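Local coordinates for TRAP solute Binding Protein (Uncultured marine bacterium, PDB 5I7I) that binds aromatic acids such as 3-hydroxybenzoate and, as a TRAP solute-binding protein, probably delivers them to a membrane transporter for uptake, at residues 56-61 against 252-257; 77-80 against 84-87; 97-102 against 237-242; 106-111 against 308-313; 150-155 against 195-200. All coordinates share one frame; numbering follows the deposited sequence. Where two conformers were deposited one is given.

Contact 1 of 5, residues 56-61 against 252-257; sequences NGEIKV and DEHKKV
H254 sits between E58 and I59, with an apolar neighbour over its ring and an acid at its edge. It lies on helix 252-259. I59 opens strand 59-64, an outermost strand of the five-stranded sheet, and E58 is the residue just before it. From its CB outward, the histidine first meets isoleucine. CB is 3.8 Å from I59 CD1, and the ring carbon CG is 3.7 Å from the same methyl. The ring is then covered on one face by I59 CG1, which lies 3.7 Å from its centroid and nearly on the ring normal. This is a CH-pi contact. ND1 passes I59 CG1 at 3.9 Å. At the far end NE2 donates to E58 OE1 at 2.8 Å, with an N-H...O angle of 162°. The acceptor lies close to the ring plane and is met at its anti lone pair, away from OE2. The carboxylate is turned 56° against the ring. The glutamate is extended beyond CG, and its CB also passes H254 NE2 at 3.6 Å.

I59 CG1 stands anti to the carbonyl carbon (chi1 -56°), which puts it over the ring centre. The extended chain beyond it takes CD1 past H254 CG and CB to the helix. There CD1 packs on V257 CB at 4.1 Å. I59 also touches V25 and L27 of strand 25-31 and V51 of helix 38-54, and H254 itself reaches V25.

The bond at the edge and the carbons over the face together fix the rotation of the imidazole. The nearby carboxylate would be expected to favour a protonated H254.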
# COMPACT_ATOMS: atom_id res chain seq x y z
N ASN A 56 -6.44 -26.90 13.02
CA ASN A 56 -6.83 -27.58 14.25
C ASN A 56 -5.96 -27.15 15.43
O ASN A 56 -5.56 -27.96 16.27
CB ASN A 56 -6.83 -29.10 14.07
CG ASN A 56 -7.74 -29.52 12.94
OD1 ASN A 56 -7.32 -30.14 11.96
ND2 ASN A 56 -9.00 -29.13 13.05
N GLY A 57 -5.68 -25.85 15.49
CA GLY A 57 -4.91 -25.30 16.58
C GLY A 57 -3.42 -25.48 16.47
O GLY A 57 -2.69 -25.10 17.39
N GLU A 58 -2.92 -26.01 15.35
CA GLU A 58 -1.52 -26.38 15.24
C GLU A 58 -0.63 -25.24 14.76
O GLU A 58 0.51 -25.11 15.22
CB GLU A 58 -1.37 -27.60 14.33
CG GLU A 58 -2.07 -28.83 14.88
CD GLU A 58 -2.19 -29.95 13.87
OE1 GLU A 58 -1.59 -29.86 12.78
OE2 GLU A 58 -2.92 -30.93 14.15
N ILE A 59 -1.10 -24.40 13.83
CA ILE A 59 -0.31 -23.29 13.32
C ILE A 59 -0.74 -22.04 14.07
O ILE A 59 -1.85 -21.53 13.85
CB ILE A 59 -0.48 -23.09 11.80
CG1 ILE A 59 -0.13 -24.37 11.03
CG2 ILE A 59 0.42 -21.95 11.33
CD1 ILE A 59 -0.46 -24.29 9.53
N LYS A 60 0.15 -21.53 14.92
CA LYS A 60 -0.14 -20.43 15.82
C LYS A 60 0.68 -19.22 15.40
O LYS A 60 1.91 -19.22 15.53
CB LYS A 60 0.25 -20.79 17.25
CG LYS A 60 -0.57 -21.89 17.87
CD LYS A 60 -0.14 -22.11 19.34
CE LYS A 60 -1.12 -22.96 20.13
NZ LYS A 60 -1.23 -24.34 19.61
N VAL A 61 0.01 -18.17 14.96
CA VAL A 61 0.67 -16.91 14.64
C VAL A 61 0.67 -16.03 15.88
O VAL A 61 -0.38 -15.82 16.51
CB VAL A 61 -0.05 -16.22 13.47
CG1 VAL A 61 0.65 -14.91 13.10
CG2 VAL A 61 -0.12 -17.16 12.29
N ASP A 252 3.40 -31.16 4.68
CA ASP A 252 2.52 -31.04 3.53
C ASP A 252 1.15 -30.52 3.95
O ASP A 252 0.59 -29.62 3.30
CB ASP A 252 2.44 -32.40 2.84
CG ASP A 252 1.61 -32.36 1.59
OD1 ASP A 252 2.00 -31.67 0.62
OD2 ASP A 252 0.58 -33.06 1.58
N GLU A 253 0.60 -31.03 5.06
CA GLU A 253 -0.73 -30.57 5.46
C GLU A 253 -0.70 -29.11 5.90
O GLU A 253 -1.64 -28.35 5.63
CB GLU A 253 -1.31 -31.44 6.57
CG GLU A 253 -1.80 -32.82 6.11
CD GLU A 253 -2.85 -32.79 4.99
OE1 GLU A 253 -2.81 -33.67 4.11
OE2 GLU A 253 -3.73 -31.89 4.97
N HIS A 254 0.36 -28.69 6.59
CA HIS A 254 0.45 -27.29 7.01
C HIS A 254 0.66 -26.37 5.82
O HIS A 254 0.08 -25.28 5.77
CB HIS A 254 1.55 -27.11 8.05
CG HIS A 254 1.16 -27.57 9.41
ND1 HIS A 254 2.04 -27.56 10.47
CD2 HIS A 254 -0.01 -28.06 9.89
CE1 HIS A 254 1.42 -28.02 11.54
NE2 HIS A 254 0.18 -28.33 11.22
N LYS A 255 1.49 -26.78 4.84
CA LYS A 255 1.62 -26.00 3.61
C LYS A 255 0.26 -25.80 2.98
O LYS A 255 -0.07 -24.70 2.51
CB LYS A 255 2.55 -26.68 2.61
CG LYS A 255 4.01 -26.65 2.95
CD LYS A 255 4.83 -27.03 1.72
CE LYS A 255 6.32 -26.88 1.94
NZ LYS A 255 6.91 -27.99 2.71
N LYS A 256 -0.56 -26.84 2.96
CA LYS A 256 -1.87 -26.72 2.33
C LYS A 256 -2.76 -25.73 3.05
O LYS A 256 -3.55 -25.03 2.41
CB LYS A 256 -2.53 -28.09 2.23
CG LYS A 256 -1.88 -29.00 1.21
CD LYS A 256 -2.55 -30.37 1.22
CE LYS A 256 -1.72 -31.41 0.52
NZ LYS A 256 -1.32 -30.98 -0.83
N VAL A 257 -2.67 -25.65 4.38
CA VAL A 257 -3.42 -24.63 5.10
C VAL A 257 -2.94 -23.23 4.71
O VAL A 257 -3.74 -22.32 4.43
CB VAL A 257 -3.33 -24.85 6.62
CG1 VAL A 257 -3.96 -23.66 7.36
CG2 VAL A 257 -4.00 -26.16 7.01

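Contact 2 of 5, residues 77-80 against 84-87; sequences VDQV and VVDI
Q79 O receives two backbone N-H groups from the chain just after helix 76-82, and both bonds are weak. V84 N comes within 2.9 Å of Q79 O, but the N-H...O angle is a strongly bent 121°. V85 N is nearly straight on to Q79 O, yet long at 3.4 Å. One carbonyl near the end of the helix is therefore shared by two donors as the chain turns toward strand 87-91.

The apolar contacts follow the same path. Q79 touches with the root of its side chain: its CB is 3.9 Å from V84 CB and also 3.9 Å from V85 CG2. V80 CB lies 4.3 Å from V85 CG2.

A methyl-to-carbonyl contact stands apart from these. V80 CG2, anti to the backbone N, rests on the D86-I87 peptide, 3.5 Å from D86 O.

The polar groups look outward for partners. Q79 OE1 is bonded to H30 and NE2 to the carbonyl of G70, so the amide ties the helix to its surroundings while the CB packs on the valines. V85 O is buried here and has no partner in the model.

This is a tight helix-to-strand connection. D86 OD2 bonds K28 N, and the D86 backbone pairs with K28 and N243. I87 enters the five-stranded sheet beside strand 25-31, with F240 and M242 of strand 237-243 on its other flank. V77 and V80 pack on Y136 of strand 136-143.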
# COMPACT_ATOMS: atom_id res chain seq x y z
N VAL A 77 11.16 -6.32 5.49
CA VAL A 77 11.46 -7.26 4.40
C VAL A 77 12.75 -8.02 4.68
O VAL A 77 12.87 -9.20 4.31
CB VAL A 77 11.48 -6.58 3.02
CG1 VAL A 77 10.09 -6.18 2.59
CG2 VAL A 77 12.40 -5.37 3.00
N ASP A 78 13.75 -7.37 5.29
CA ASP A 78 14.99 -8.08 5.60
C ASP A 78 14.75 -9.12 6.67
O ASP A 78 15.23 -10.26 6.56
CB ASP A 78 16.06 -7.10 6.07
CG ASP A 78 16.42 -6.07 5.02
OD1 ASP A 78 16.30 -6.38 3.82
OD2 ASP A 78 16.84 -4.96 5.42
N GLN A 79 14.00 -8.76 7.70
CA GLN A 79 13.71 -9.68 8.80
C GLN A 79 13.02 -10.94 8.30
O GLN A 79 13.39 -12.06 8.69
CB GLN A 79 12.85 -8.98 9.85
CG GLN A 79 13.57 -7.87 10.59
CD GLN A 79 12.68 -7.15 11.56
OE1 GLN A 79 11.46 -7.22 11.46
NE2 GLN A 79 13.28 -6.42 12.49
N VAL A 80 12.02 -10.79 7.43
CA VAL A 80 11.31 -11.96 6.94
C VAL A 80 12.17 -12.75 5.95
O VAL A 80 12.13 -13.99 5.93
CB VAL A 80 9.92 -11.60 6.38
CG1 VAL A 80 9.98 -11.01 4.97
CG2 VAL A 80 9.05 -12.83 6.39
N VAL A 84 14.54 -13.76 10.69
CA VAL A 84 14.44 -13.10 11.99
C VAL A 84 13.03 -13.22 12.52
O VAL A 84 12.80 -13.41 13.72
CB VAL A 84 14.89 -11.64 11.85
CG1 VAL A 84 14.74 -10.89 13.17
CG2 VAL A 84 16.32 -11.57 11.33
N VAL A 85 12.05 -13.06 11.63
CA VAL A 85 10.64 -13.29 11.91
C VAL A 85 10.14 -14.17 10.78
O VAL A 85 10.82 -14.39 9.78
CB VAL A 85 9.84 -11.97 11.98
CG1 VAL A 85 10.47 -11.04 13.02
CG2 VAL A 85 9.74 -11.28 10.62
N ASP A 86 8.91 -14.65 10.92
CA ASP A 86 8.36 -15.60 9.97
C ASP A 86 7.40 -14.99 8.97
O ASP A 86 7.29 -15.50 7.85
CB ASP A 86 7.63 -16.70 10.75
CG ASP A 86 8.57 -17.44 11.65
OD1 ASP A 86 9.58 -17.94 11.15
OD2 ASP A 86 8.31 -17.48 12.86
N ILE A 87 6.67 -13.95 9.34
CA ILE A 87 5.67 -13.32 8.48
C ILE A 87 5.73 -11.82 8.72
O ILE A 87 5.88 -11.37 9.86
CB ILE A 87 4.23 -13.82 8.76
CG1 ILE A 87 4.16 -15.35 8.75
CG2 ILE A 87 3.22 -13.21 7.77
CD1 ILE A 87 2.82 -15.88 9.22

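Contact 3 of 5, residues 97-102 against 237-242. With 3HB (3-hydroxybenzoic acid), chain C.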
# COMPACT_ATOMS: atom_id res chain seq x y z
N GLY A 97 13.76 0.79 -4.57
CA GLY A 97 14.52 0.03 -5.54
C GLY A 97 14.50 -1.47 -5.35
O GLY A 97 14.92 -2.19 -6.26
N ARG A 98 14.00 -1.97 -4.23
CA ARG A 98 14.10 -3.38 -3.92
C ARG A 98 13.10 -4.22 -4.72
O ARG A 98 13.38 -5.39 -5.00
CB ARG A 98 13.85 -3.57 -2.43
CG ARG A 98 14.05 -4.98 -1.93
CD ARG A 98 15.39 -5.17 -1.25
NE ARG A 98 15.35 -6.33 -0.36
CZ ARG A 98 15.54 -6.30 0.96
NH1 ARG A 98 15.82 -5.17 1.60
NH2 ARG A 98 15.47 -7.43 1.66
N PHE A 99 11.95 -3.66 -5.09
CA PHE A 99 10.89 -4.38 -5.78
C PHE A 99 10.50 -3.56 -7.00
O PHE A 99 9.42 -2.95 -7.05
CB PHE A 99 9.71 -4.65 -4.85
CG PHE A 99 10.11 -5.28 -3.55
CD1 PHE A 99 10.45 -6.63 -3.48
CD2 PHE A 99 10.18 -4.53 -2.39
CE1 PHE A 99 10.84 -7.21 -2.29
CE2 PHE A 99 10.57 -5.10 -1.20
CZ PHE A 99 10.89 -6.44 -1.14
N PRO A 100 11.37 -3.52 -8.01
CA PRO A 100 11.20 -2.53 -9.07
C PRO A 100 9.98 -2.76 -9.93
O PRO A 100 9.35 -1.80 -10.40
CB PRO A 100 12.48 -2.66 -9.89
CG PRO A 100 13.00 -4.04 -9.58
CD PRO A 100 12.63 -4.25 -8.12
N HIS A 101 9.59 -4.02 -10.16
CA HIS A 101 8.40 -4.26 -10.97
C HIS A 101 7.17 -3.63 -10.34
O HIS A 101 6.28 -3.14 -11.04
CB HIS A 101 8.14 -5.76 -11.14
CG HIS A 101 9.12 -6.46 -12.04
ND1 HIS A 101 10.35 -6.88 -11.60
CD2 HIS A 101 9.01 -6.88 -13.31
CE1 HIS A 101 10.99 -7.48 -12.59
NE2 HIS A 101 10.18 -7.51 -13.64
N LEU A 102 7.10 -3.66 -9.01
CA LEU A 102 5.90 -3.21 -8.33
C LEU A 102 5.69 -1.71 -8.46
O LEU A 102 4.56 -1.23 -8.27
CB LEU A 102 5.92 -3.65 -6.86
CG LEU A 102 6.05 -5.16 -6.65
CD1 LEU A 102 5.96 -5.49 -5.16
CD2 LEU A 102 5.04 -5.95 -7.44
N PRO A 237 1.74 -0.68 -3.35
CA PRO A 237 1.62 -2.10 -3.02
C PRO A 237 2.07 -2.45 -1.61
O PRO A 237 3.12 -2.01 -1.13
CB PRO A 237 2.49 -2.79 -4.07
CG PRO A 237 2.42 -1.90 -5.21
CD PRO A 237 2.43 -0.51 -4.64
N PHE A 238 1.24 -3.26 -0.96
CA PHE A 238 1.54 -3.94 0.28
C PHE A 238 2.07 -5.35 0.01
O PHE A 238 1.63 -6.01 -0.93
CB PHE A 238 0.26 -4.11 1.09
CG PHE A 238 -0.45 -2.83 1.46
CD1 PHE A 238 0.25 -1.74 1.96
CD2 PHE A 238 -1.82 -2.77 1.36
CE1 PHE A 238 -0.43 -0.59 2.35
CE2 PHE A 238 -2.52 -1.63 1.75
CZ PHE A 238 -1.81 -0.54 2.25
N LEU A 239 2.98 -5.80 0.86
CA LEU A 239 3.54 -7.14 0.79
C LEU A 239 3.15 -7.89 2.06
O LEU A 239 3.41 -7.41 3.17
CB LEU A 239 5.06 -7.10 0.73
CG LEU A 239 5.66 -6.23 -0.38
CD1 LEU A 239 7.18 -6.21 -0.28
CD2 LEU A 239 5.21 -6.74 -1.75
N PHE A 240 2.56 -9.06 1.87
CA PHE A 240 2.24 -9.98 2.97
C PHE A 240 3.05 -11.23 2.65
O PHE A 240 2.74 -11.96 1.70
CB PHE A 240 0.74 -10.24 3.01
CG PHE A 240 0.25 -11.03 4.22
CD1 PHE A 240 0.73 -10.80 5.50
CD2 PHE A 240 -0.76 -11.98 4.05
CE1 PHE A 240 0.21 -11.53 6.58
CE2 PHE A 240 -1.25 -12.69 5.09
CZ PHE A 240 -0.77 -12.48 6.35
N LEU A 241 4.15 -11.43 3.39
CA LEU A 241 5.20 -12.36 3.02
C LEU A 241 5.56 -13.27 4.18
O LEU A 241 5.50 -12.87 5.34
CB LEU A 241 6.48 -11.60 2.67
CG LEU A 241 6.39 -10.54 1.57
CD1 LEU A 241 7.74 -9.89 1.42
CD2 LEU A 241 5.93 -11.16 0.27
N MET A 242 5.96 -14.50 3.85
CA MET A 242 6.43 -15.46 4.82
C MET A 242 7.87 -15.83 4.47
O MET A 242 8.27 -15.85 3.30
CB MET A 242 5.55 -16.71 4.76
CG MET A 242 5.90 -17.79 5.77
SD MET A 242 4.69 -19.10 5.80
CE MET A 242 3.46 -18.47 6.91
C1' 3HB C . 1.29 4.59 3.81
O1' 3HB C . 0.86 5.53 3.10
O2' 3HB C . 2.50 4.53 4.13
C1 3HB C . 0.33 3.53 4.34
C2 3HB C . -0.98 3.49 3.86
C3 3HB C . -1.86 2.55 4.33
C4 3HB C . -1.47 1.66 5.30
C5 3HB C . -0.16 1.69 5.78
C6 3HB C . 0.74 2.62 5.30
O3 3HB C . -3.15 2.53 3.85
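L239 meets F99 and L102 on the sheet of one lobe of the periplasmic-binding-protein fold. L239 lies on strand 237-243, and its partners belong to the loop between strand 87-91 and helix 114-126. The first shell is wholly apolar. L239 CD1 lies over one face of the F99 ring, 3.9 Å from its centroid and 21° off the normal, in a CH-pi contact. It is offset toward the rim and comes closest at F99 CE2, 3.7 Å away. The other methyl, L239 CD2, meets L102 CD1 at 3.7 Å. CG anti to the carbonyl carbon (chi1 -53°) and a chi2 of 176° turn CD1 to F99 and CD2 to L102. L102 CB also rests 4.2 Å from P237 CG.

The next shell positions these groups. L239 is held by backbone bonds to T90, F99 packs on Y136, and L102 touches Y124 and V125 of helix 114-126.

On the strand's other side F238 points away from the loop and into the ligand pocket. Its ring meets W89 and W274 at inclined angles, and its edge faces 3-hydroxybenzoate. Y94, R168 and E210 hydrogen-bond the ligand. An alanine in place of this phenylalanine would probably open a gap beside the hydroxyl-bearing side of the ligand and leave the two tryptophans without their neighbouring ring. The ligand's O3 lies near the plane of the F238 ring, 3.7 Å from its CZ, while CE1 of that ring is 3.9 Å from ligand C4.

Contact 4 of 5, residues 106-111 against 308-313; sequences ELPFMP and EGLEKD
P108 meets L310 of helix 297-320 with CG and CD of its five-membered ring, each 3.8 Å from L310 CD2. P108 CG also passes L310 CB at 4.1 Å. The leucine methyl is thus equally far from CG and CD, and the two side chains cross at about a right angle. The aromatic ring of F109 is turned to a different part of the same helix, where it touches L300, M303 and K304.

L107 adds the second half of the contact. Its CD2 is 4.2 Å from L310 CG, and its CD1 lies 4.4 Å from E311 CA, against the helix backbone. L310 CG is anti to the backbone N (chi1 178°), which brings CG to L107 and CD2 to P108. No hydrogen bond crosses here; the fit is purely apolar.

The loop keeps its shape through a type II beta turn from L107 to M110, closed by M110 N to L107 O at 3.2 Å. P108 is the second residue of that turn and F109, with positive phi, is the third. An alanine at the proline position would remove CG and CD and would probably leave L310 CD2 facing a gap, with the turn less rigid.

Three helices surround the loop. L107 touches W314 of helix 297-320 and V173 of helix 172-180, and L310 reaches M177 of the latter. Helix 325-339 meets M110 through A332, K333 and I336, and E311 through V329.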
# COMPACT_ATOMS: atom_id res chain seq x y z
N GLU A 106 2.36 1.95 -8.85
CA GLU A 106 2.36 3.20 -8.11
C GLU A 106 2.23 4.42 -9.01
O GLU A 106 2.19 5.54 -8.49
CB GLU A 106 3.64 3.33 -7.31
CG GLU A 106 3.82 2.30 -6.24
CD GLU A 106 5.01 2.62 -5.39
OE1 GLU A 106 6.14 2.21 -5.75
OE2 GLU A 106 4.81 3.32 -4.37
N LEU A 107 2.19 4.25 -10.32
CA LEU A 107 2.23 5.38 -11.22
C LEU A 107 0.91 6.15 -11.20
O LEU A 107 -0.12 5.63 -10.77
CB LEU A 107 2.59 4.92 -12.63
CG LEU A 107 4.01 4.35 -12.75
CD1 LEU A 107 4.24 3.79 -14.14
CD2 LEU A 107 5.05 5.43 -12.45
N PRO A 108 0.94 7.42 -11.60
CA PRO A 108 -0.23 8.28 -11.43
C PRO A 108 -1.45 7.70 -12.13
O PRO A 108 -1.39 7.26 -13.28
CB PRO A 108 0.22 9.60 -12.05
CG PRO A 108 1.74 9.62 -11.82
CD PRO A 108 2.12 8.19 -12.07
N PHE A 109 -2.57 7.71 -11.43
CA PHE A 109 -3.85 7.36 -12.01
C PHE A 109 -3.92 5.93 -12.52
O PHE A 109 -4.77 5.61 -13.36
CB PHE A 109 -4.28 8.40 -13.05
CG PHE A 109 -4.45 9.76 -12.44
CD1 PHE A 109 -5.58 10.06 -11.70
CD2 PHE A 109 -3.45 10.70 -12.51
CE1 PHE A 109 -5.72 11.28 -11.10
CE2 PHE A 109 -3.59 11.93 -11.90
CZ PHE A 109 -4.72 12.22 -11.19
N MET A 110 -3.08 5.04 -11.97
CA MET A 110 -3.18 3.61 -12.25
C MET A 110 -4.35 2.91 -11.58
O MET A 110 -4.94 2.01 -12.20
CB MET A 110 -1.90 2.89 -11.85
CG MET A 110 -0.81 3.11 -12.83
SD MET A 110 -1.08 2.31 -14.43
CE MET A 110 -0.81 0.62 -13.98
N PRO A 111 -4.70 3.20 -10.32
CA PRO A 111 -5.55 2.25 -9.58
C PRO A 111 -7.04 2.41 -9.86
O PRO A 111 -7.57 3.52 -9.95
CB PRO A 111 -5.25 2.56 -8.11
CG PRO A 111 -4.96 4.03 -8.14
CD PRO A 111 -4.21 4.26 -9.43
N GLU A 308 1.36 11.83 -16.84
CA GLU A 308 1.94 11.19 -18.01
C GLU A 308 3.44 11.41 -18.06
O GLU A 308 4.17 10.55 -18.56
CB GLU A 308 1.28 11.71 -19.28
CG GLU A 308 -0.20 11.38 -19.36
CD GLU A 308 -0.79 11.73 -20.70
OE1 GLU A 308 -1.37 12.82 -20.83
OE2 GLU A 308 -0.65 10.90 -21.62
N GLY A 309 3.92 12.54 -17.53
CA GLY A 309 5.35 12.77 -17.53
C GLY A 309 6.07 11.77 -16.65
O GLY A 309 7.11 11.23 -17.02
N LEU A 310 5.50 11.49 -15.46
CA LEU A 310 6.11 10.51 -14.58
C LEU A 310 6.02 9.11 -15.16
O LEU A 310 6.95 8.32 -15.00
CB LEU A 310 5.46 10.54 -13.19
CG LEU A 310 6.00 9.50 -12.18
CD1 LEU A 310 7.53 9.49 -12.07
CD2 LEU A 310 5.39 9.69 -10.77
N GLU A 311 4.92 8.78 -15.84
CA GLU A 311 4.81 7.47 -16.46
C GLU A 311 5.91 7.28 -17.50
O GLU A 311 6.59 6.25 -17.52
CB GLU A 311 3.43 7.32 -17.11
CG GLU A 311 3.23 6.05 -17.91
CD GLU A 311 1.92 6.04 -18.65
OE1 GLU A 311 1.61 7.02 -19.39
OE2 GLU A 311 1.20 5.05 -18.53
N LYS A 312 6.10 8.29 -18.35
CA LYS A 312 7.14 8.26 -19.38
C LYS A 312 8.52 8.08 -18.76
O LYS A 312 9.33 7.27 -19.22
CB LYS A 312 7.05 9.57 -20.18
CG LYS A 312 8.21 9.83 -21.10
CD LYS A 312 8.13 11.23 -21.73
CE LYS A 312 8.37 12.36 -20.70
NZ LYS A 312 9.81 12.79 -20.61
N ASP A 313 8.82 8.87 -17.72
CA ASP A 313 10.13 8.79 -17.10
C ASP A 313 10.30 7.47 -16.36
O ASP A 313 11.42 6.94 -16.30
CB ASP A 313 10.35 9.97 -16.16
CG ASP A 313 10.47 11.29 -16.90
OD1 ASP A 313 10.79 11.28 -18.12
OD2 ASP A 313 10.29 12.33 -16.24

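Contact 5 of 5, residues 150-155 against 195-200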
# COMPACT_ATOMS: atom_id res chain seq x y z
N HIS A 150 -4.38 15.27 1.72
CA HIS A 150 -4.79 15.82 3.00
C HIS A 150 -3.90 17.00 3.36
O HIS A 150 -2.66 16.91 3.27
CB HIS A 150 -4.70 14.74 4.07
CG HIS A 150 -5.34 13.46 3.64
ND1 HIS A 150 -6.70 13.25 3.70
CD2 HIS A 150 -4.82 12.35 3.08
CE1 HIS A 150 -6.98 12.06 3.22
NE2 HIS A 150 -5.86 11.50 2.83
N THR A 151 -4.53 18.08 3.77
CA THR A 151 -3.85 19.27 4.24
C THR A 151 -4.52 19.75 5.52
O THR A 151 -5.66 19.39 5.83
CB THR A 151 -3.90 20.36 3.18
OG1 THR A 151 -5.25 20.51 2.77
CG2 THR A 151 -3.07 19.94 1.98
N LYS A 152 -3.82 20.60 6.26
CA LYS A 152 -4.35 21.06 7.54
C LYS A 152 -5.67 21.80 7.34
O LYS A 152 -6.67 21.51 8.02
CB LYS A 152 -3.31 21.91 8.27
CG LYS A 152 -2.10 21.10 8.75
CD LYS A 152 -1.15 21.95 9.56
CE LYS A 152 -0.02 21.12 10.11
NZ LYS A 152 0.77 21.90 11.10
N GLU A 153 -5.71 22.75 6.41
CA GLU A 153 -6.90 23.57 6.22
C GLU A 153 -7.13 23.99 4.77
O GLU A 153 -8.27 24.29 4.40
CB GLU A 153 -6.84 24.82 7.10
CG GLU A 153 -5.62 25.71 6.84
CD GLU A 153 -5.53 26.88 7.80
OE1 GLU A 153 -6.47 27.07 8.61
OE2 GLU A 153 -4.52 27.63 7.75
N LYS A 154 -6.09 24.04 3.94
CA LYS A 154 -6.21 24.61 2.61
C LYS A 154 -6.84 23.60 1.67
O LYS A 154 -6.34 22.48 1.51
CB LYS A 154 -4.84 25.01 2.09
CG LYS A 154 -4.86 25.64 0.71
CD LYS A 154 -3.44 25.97 0.26
CE LYS A 154 -3.43 26.63 -1.10
NZ LYS A 154 -2.01 26.72 -1.57
N VAL A 155 -7.94 23.97 1.02
CA VAL A 155 -8.56 23.06 0.07
C VAL A 155 -7.68 22.96 -1.17
O VAL A 155 -7.27 23.98 -1.74
CB VAL A 155 -9.97 23.53 -0.30
CG1 VAL A 155 -10.56 22.64 -1.40
CG2 VAL A 155 -10.86 23.54 0.93
N GLY A 195 3.52 13.34 13.80
CA GLY A 195 4.50 14.18 14.46
C GLY A 195 5.06 15.24 13.53
O GLY A 195 5.27 16.38 13.92
N ALA A 196 5.29 14.86 12.27
CA ALA A 196 5.79 15.80 11.28
C ALA A 196 4.78 16.92 11.02
O ALA A 196 5.18 18.07 10.80
CB ALA A 196 6.16 15.07 9.99
N LEU A 197 3.48 16.60 11.05
CA LEU A 197 2.46 17.65 10.95
C LEU A 197 2.46 18.57 12.17
O LEU A 197 2.43 19.80 12.03
CB LEU A 197 1.08 17.01 10.83
CG LEU A 197 0.69 16.36 9.51
CD1 LEU A 197 -0.52 15.46 9.71
CD2 LEU A 197 0.39 17.45 8.45
N SER A 198 2.42 17.99 13.38
CA SER A 198 2.26 18.79 14.59
C SER A 198 3.47 19.67 14.83
O SER A 198 3.34 20.73 15.46
CB SER A 198 2.03 17.87 15.80
OG SER A 198 0.71 17.36 15.84
N LYS A 199 4.64 19.26 14.33
CA LYS A 199 5.87 20.03 14.47
C LYS A 199 6.12 20.94 13.28
O LYS A 199 7.14 21.64 13.25
CB LYS A 199 7.08 19.08 14.64
CG LYS A 199 7.03 18.26 15.92
CD LYS A 199 8.29 18.43 16.76
CE LYS A 199 8.56 17.21 17.63
NZ LYS A 199 9.06 16.07 16.81
N GLY A 200 5.21 20.95 12.31
CA GLY A 200 5.35 21.81 11.15
C GLY A 200 6.39 21.40 10.13
O GLY A 200 6.81 22.24 9.35
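K152 and L197 face each other across 8.3 Å between their CA atoms, each just at the end of a regular element. Strand 148-151 stops at T151, and K152 opens the turn that follows. L197 is in the last turn of helix 193-198, which ends in a Schellman motif: G200 has positive phi (73°), and G200 N bonds back to L197 O at 3.0 Å.

The side chain of K152 does the reaching. It is extended beyond CG, and K152 NZ donates to L197 O at 2.8 Å. The C=O...N angle is 142°, and the donor is tilted from the carbonyl plane. K152 NZ and G200 N come to this oxygen from opposite faces of that plane. Nearer the chain, K152 CE slides past L197 CD2 at 4.0 Å. The leucine packs behind this on M205, L217 and L220. The T151 hydroxyl holds the turn by donating from OG1 to K154 O at 2.6 Å.

L197 O is thus gripped by two donors. The ammonium also lies at the C-terminal end of the helix, where it would be expected to meet the partial negative charge of the helix dipole favourably.

Contacts 1, 2 and 3 belong to the five-stranded sheet and its surroundings, while contact 5 belongs to the six-stranded sheet. The centres of contacts 1 and 5 are farthest apart, about 45 Å. The 3-hydroxybenzoate pocket takes residues from strands of both sheets. Contacts 2 and 3 are neighbours, with centres about 13 Å apart, and they touch through I87 and M242. Contact 4 adjoins contact 3, where E106 packs on P237. Along the chain the first segments follow the order 1 to 5. Contacts 3 and 4 cross, since their segments alternate: 97-102, 106-111, 237-242, 308-313. The chain leaves the five-stranded sheet after 136-143, returns at 237-243 and leaves again for 291-295, as in two-lobed binding proteins.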